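Local coordinates for homospermidine synthase (Legionella pneumophila subsp. pneumophila str. Philadelphia 1, PDB 2PH5), which is thought to catalyse NAD-dependent formation of homospermidine, and holds NAD in a Rossmann-type domain, at residues A170-A175 / A189-L194; M196-K201 / M364-G369. All blocks are in the same frame, centred on the assembly; numbering follows the deposited sequence.

Followed from the N terminus, the chain passes through the NAD-binding Rossmann sheet before reaching helix 158-176, whose last turns carry the first half of contact 1. An 11-residue loop then brings helix 188-197 alongside at a moderate angle, so contact 1 closes early. Directly afterwards, at the end of helix 188-197, contact 2 begins, and it closes only after 162 further residues, on the loop between strands 352-364 and 370-378. The two closures are thus in series, neither nested nor crossed, and helix 188-197 serves both. Their centres lie about 10 Å apart, and Leu198 and Asn366 of contact 2 pack against helix 158-176. Together they tie two helices to one end of the mixed sheet.

Contact 1 (A170-A175 / A189-L194); sequences ALLNIA and AEWANL
Trp191 and Leu194 of helix 188-197 meet Leu171, Leu172 and Ala175 of helix 158-176, a worked example of how two consecutive helices pack through an apolar seam. Within the saccharopine dehydrogenase-like C-terminal domain the short helical segments approach to 10.9 Å with an angle of 47° between their directions, a separation wide enough to admit large side chains. Trp191 is the first residue of 189-194 to reach across. Its CG stands anti to the carbonyl carbon (chi1 -83°), and the six-membered part of the indole extends toward the partner helix. There Leu171 CD2 lies 3.8 Å from Trp191 CE3, the two side chains meeting at a slant. Leu172 arrives at about a right angle to the indole, with its CD2 4.0 Å from Trp191 CH2 and about as far from CZ3. Neighbouring atoms of one ring are therefore shared between two successive leucines. Pro185 and the ring of Phe302 also touch the indole, linking it to the loop between the helices and to helix 295-302. One helical turn further on comes Leu194, whose CG is anti to the backbone N (chi1 169°). Leu194 and Leu171 run antiparallel, side by side, Leu194 CD2 settling 3.8 Å from Leu171 CB. Leu171 also touches Leu363 of strand 352-364, which joins helix 158-176 to the mixed sheet. Leu194 CD2 also lies 4.1 Å from Leu172 CD2, while the other methyl, Leu194 CD1, meets Ala175 CB at 4.4 Å.

Contact 2 (M196-K201 / M364-G369); sequences MTLGIK and MGNQRG. With SO4 (sulfate ion), chain B.
Asn366 turns its carboxamide toward the backbone of Leu198, and this one side chain shows how a polar group can clamp a helix end to a loop. A chi1 of -175° sets CG anti to the backbone N; the amide is then turned (chi2 -92°) with Asn366 ND2 donating to Leu198 O at 2.9 Å. The bond is fairly straight, 159° at the hydrogen; the acceptor lies close to the amide plane, and the donor is tilted modestly from the carbonyl plane. A second, much more bent CA-H...O contact from Asn366 CA to the same oxygen, at 3.4 Å, adds little more than proximity. The amide's other end, OD1, faces Arg368 N in an Asx turn, although OD1 is less surely placed. The clamp lies where helix 188-197 ends in a Schellman motif at Gly199 and faces the hairpin loop joining strands 352-364 and 370-378, with a type I turn from Asn366 to Gly369. Gly365 lets the backbones close in, having no CB to collide with Gly199 O and Lys201 N: Gly365 CA comes 3.1 Å from Gly199 O. Beyond it Lys201 N donates to Met364 O, 2.8 Å away and in the carbonyl plane. Ile200 flanks this carbonyl, its CG2 3.8 Å from Met364 O. The Met364 side chain, a selenomethionine, packs on Val202, His204 and Trp464. At the third position of the turn Arg368 bends at chi2 and chi3, and its NH1 gives a weak bond, near the guanidinium plane, to O3 of a sulfate, probably from the crystallisation liquor, at 2.9 Å.

Contact 1 (A170-A175 / A189-L194)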
# COMPACT_ATOMS: atom_id res chain seq x y z
N ALA A 170 2.87 -31.86 -3.40
CA ALA A 170 1.43 -31.62 -3.47
C ALA A 170 0.78 -32.52 -4.52
O ALA A 170 -0.30 -33.06 -4.30
CB ALA A 170 1.16 -30.15 -3.79
N LEU A 171 1.45 -32.65 -5.66
CA LEU A 171 0.94 -33.49 -6.74
C LEU A 171 0.69 -34.91 -6.22
O LEU A 171 -0.33 -35.52 -6.54
CB LEU A 171 1.94 -33.50 -7.90
CG LEU A 171 1.44 -33.02 -9.27
CD1 LEU A 171 0.48 -31.88 -9.10
CD2 LEU A 171 2.62 -32.62 -10.15
N LEU A 172 1.61 -35.42 -5.41
CA LEU A 172 1.43 -36.77 -4.88
C LEU A 172 0.35 -36.81 -3.80
O LEU A 172 -0.47 -37.72 -3.78
CB LEU A 172 2.75 -37.31 -4.32
CG LEU A 172 3.93 -37.45 -5.28
CD1 LEU A 172 5.14 -37.95 -4.51
CD2 LEU A 172 3.60 -38.40 -6.43
N ASN A 173 0.34 -35.82 -2.90
CA ASN A 173 -0.67 -35.80 -1.85
C ASN A 173 -2.08 -35.76 -2.43
O ASN A 173 -2.96 -36.49 -1.99
CB ASN A 173 -0.48 -34.61 -0.91
CG ASN A 173 0.74 -34.74 -0.04
OD1 ASN A 173 1.37 -35.80 0.01
ND2 ASN A 173 1.08 -33.68 0.68
N ILE A 174 -2.30 -34.90 -3.42
CA ILE A 174 -3.61 -34.81 -4.03
C ILE A 174 -4.00 -36.14 -4.65
O ILE A 174 -5.18 -36.49 -4.71
CB ILE A 174 -3.65 -33.73 -5.13
CG1 ILE A 174 -3.34 -32.36 -4.53
CG2 ILE A 174 -5.03 -33.72 -5.80
CD1 ILE A 174 -3.20 -31.25 -5.55
N ALA A 175 -3.01 -36.89 -5.12
CA ALA A 175 -3.24 -38.20 -5.72
C ALA A 175 -3.72 -39.20 -4.67
O ALA A 175 -4.66 -39.95 -4.92
CB ALA A 175 -1.96 -38.70 -6.40
N ALA A 189 7.83 -35.81 -18.16
CA ALA A 189 6.59 -36.24 -18.82
C ALA A 189 5.62 -36.89 -17.84
O ALA A 189 4.42 -36.62 -17.87
CB ALA A 189 6.92 -37.20 -19.96
N GLU A 190 6.14 -37.76 -16.97
CA GLU A 190 5.30 -38.43 -15.99
C GLU A 190 4.73 -37.44 -14.98
O GLU A 190 3.59 -37.58 -14.55
CB GLU A 190 6.09 -39.52 -15.25
CG GLU A 190 6.58 -40.65 -16.14
CD GLU A 190 7.07 -41.85 -15.34
OE1 GLU A 190 7.96 -41.68 -14.48
OE2 GLU A 190 6.58 -42.97 -15.58
N TRP A 191 5.53 -36.44 -14.60
CA TRP A 191 5.06 -35.44 -13.65
C TRP A 191 3.98 -34.60 -14.30
O TRP A 191 2.97 -34.28 -13.68
CB TRP A 191 6.22 -34.54 -13.20
CG TRP A 191 7.04 -35.12 -12.10
CD1 TRP A 191 8.35 -35.48 -12.15
CD2 TRP A 191 6.61 -35.40 -10.76
NE1 TRP A 191 8.76 -35.98 -10.94
CE2 TRP A 191 7.71 -35.94 -10.07
CE3 TRP A 191 5.39 -35.25 -10.08
CZ2 TRP A 191 7.63 -36.33 -8.73
CZ3 TRP A 191 5.31 -35.64 -8.75
CH2 TRP A 191 6.43 -36.17 -8.09
N ALA A 192 4.21 -34.24 -15.56
CA ALA A 192 3.25 -33.45 -16.31
C ALA A 192 1.96 -34.25 -16.43
O ALA A 192 0.87 -33.72 -16.23
CB ALA A 192 3.80 -33.13 -17.69
N ASN A 193 2.09 -35.53 -16.76
CA ASN A 193 0.95 -36.42 -16.92
C ASN A 193 0.12 -36.51 -15.65
O ASN A 193 -1.11 -36.50 -15.71
CB ASN A 193 1.44 -37.80 -17.36
CG ASN A 193 0.39 -38.86 -17.20
OD1 ASN A 193 0.30 -39.50 -16.14
ND2 ASN A 193 -0.43 -39.06 -18.24
N LEU A 194 0.79 -36.62 -14.50
CA LEU A 194 0.11 -36.68 -13.21
C LEU A 194 -0.64 -35.38 -12.97
O LEU A 194 -1.73 -35.37 -12.42
CB LEU A 194 1.10 -36.91 -12.07
CG LEU A 194 0.52 -36.71 -10.66
CD1 LEU A 194 -0.57 -37.73 -10.42
CD2 LEU A 194 1.61 -36.85 -9.62

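Contact 2 (M196-K201 / M364-G369)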
# COMPACT_ATOMS: atom_id res chain seq x y z
N MSE A 196 -1.92 -33.35 -15.24
CA MSE A 196 -3.09 -33.32 -16.11
C MSE A 196 -4.17 -34.30 -15.65
O MSE A 196 -5.34 -33.95 -15.60
CB MSE A 196 -2.68 -33.65 -17.54
CG MSE A 196 -3.85 -33.69 -18.49
SE MSE A 196 -3.38 -34.59 -20.13
CE MSE A 196 -3.75 -36.40 -19.52
N THR A 197 -3.77 -35.52 -15.31
CA THR A 197 -4.72 -36.52 -14.86
C THR A 197 -5.44 -36.06 -13.59
O THR A 197 -6.55 -36.51 -13.30
CB THR A 197 -4.03 -37.91 -14.64
OG1 THR A 197 -4.96 -38.85 -14.09
CG2 THR A 197 -2.84 -37.79 -13.73
N LEU A 198 -4.82 -35.15 -12.84
CA LEU A 198 -5.42 -34.61 -11.62
C LEU A 198 -6.27 -33.35 -11.85
O LEU A 198 -6.87 -32.83 -10.92
CB LEU A 198 -4.34 -34.31 -10.58
CG LEU A 198 -3.98 -35.45 -9.63
CD1 LEU A 198 -4.02 -36.79 -10.36
CD2 LEU A 198 -2.62 -35.19 -9.03
N GLY A 199 -6.31 -32.86 -13.09
CA GLY A 199 -7.13 -31.69 -13.39
C GLY A 199 -6.58 -30.32 -13.02
O GLY A 199 -7.32 -29.34 -12.95
N ILE A 200 -5.28 -30.27 -12.77
CA ILE A 200 -4.62 -29.03 -12.42
C ILE A 200 -4.67 -28.08 -13.59
O ILE A 200 -4.09 -28.35 -14.64
CB ILE A 200 -3.16 -29.27 -12.06
CG1 ILE A 200 -3.06 -30.39 -11.02
CG2 ILE A 200 -2.54 -27.99 -11.53
CD1 ILE A 200 -3.79 -30.08 -9.73
N LYS A 201 -5.36 -26.96 -13.40
CA LYS A 201 -5.48 -25.96 -14.45
C LYS A 201 -4.54 -24.79 -14.22
O LYS A 201 -4.12 -24.12 -15.17
CB LYS A 201 -6.92 -25.45 -14.52
CG LYS A 201 -7.93 -26.48 -14.97
CD LYS A 201 -9.34 -25.90 -14.88
CE LYS A 201 -10.37 -26.83 -15.49
NZ LYS A 201 -11.66 -26.11 -15.60
N MSE A 364 -4.69 -25.54 -8.34
CA MSE A 364 -6.14 -25.42 -8.55
C MSE A 364 -6.63 -26.26 -9.74
O MSE A 364 -5.91 -26.42 -10.73
CB MSE A 364 -6.51 -23.96 -8.79
CG MSE A 364 -6.15 -23.02 -7.64
SE MSE A 364 -5.72 -21.21 -8.25
CE MSE A 364 -3.80 -21.44 -8.47
N GLY A 365 -7.86 -26.77 -9.64
CA GLY A 365 -8.43 -27.57 -10.72
C GLY A 365 -9.00 -28.91 -10.29
O GLY A 365 -10.03 -29.35 -10.82
N ASN A 366 -8.35 -29.56 -9.33
CA ASN A 366 -8.80 -30.86 -8.85
C ASN A 366 -10.13 -30.78 -8.09
O ASN A 366 -10.39 -29.83 -7.37
CB ASN A 366 -7.74 -31.51 -7.96
CG ASN A 366 -8.11 -32.92 -7.54
OD1 ASN A 366 -8.72 -33.13 -6.49
ND2 ASN A 366 -7.77 -33.90 -8.38
N GLN A 367 -10.94 -31.82 -8.26
CA GLN A 367 -12.25 -31.90 -7.64
C GLN A 367 -12.24 -31.77 -6.12
O GLN A 367 -13.19 -31.27 -5.53
CB GLN A 367 -12.94 -33.20 -8.07
CG GLN A 367 -12.19 -34.45 -7.65
CD GLN A 367 -12.63 -35.69 -8.42
OE1 GLN A 367 -12.25 -36.81 -8.06
NE2 GLN A 367 -13.42 -35.50 -9.48
N ARG A 368 -11.15 -32.22 -5.48
CA ARG A 368 -11.03 -32.14 -4.02
C ARG A 368 -11.06 -30.69 -3.55
O ARG A 368 -11.35 -30.41 -2.39
CB ARG A 368 -9.71 -32.76 -3.55
CG ARG A 368 -9.47 -34.20 -3.97
CD ARG A 368 -10.30 -35.17 -3.17
NE ARG A 368 -10.15 -34.98 -1.73
CZ ARG A 368 -10.78 -35.73 -0.83
NH1 ARG A 368 -11.58 -36.70 -1.24
NH2 ARG A 368 -10.62 -35.51 0.47
N GLY A 369 -10.73 -29.77 -4.46
CA GLY A 369 -10.70 -28.35 -4.12
C GLY A 369 -9.30 -27.79 -4.25
O GLY A 369 -8.35 -28.54 -4.49
S SO4 B . -14.05 -38.40 -0.22
O1 SO4 B . -15.07 -39.27 0.38
O2 SO4 B . -14.35 -38.16 -1.64
O3 SO4 B . -12.73 -39.06 -0.10
O4 SO4 B . -14.02 -37.11 0.50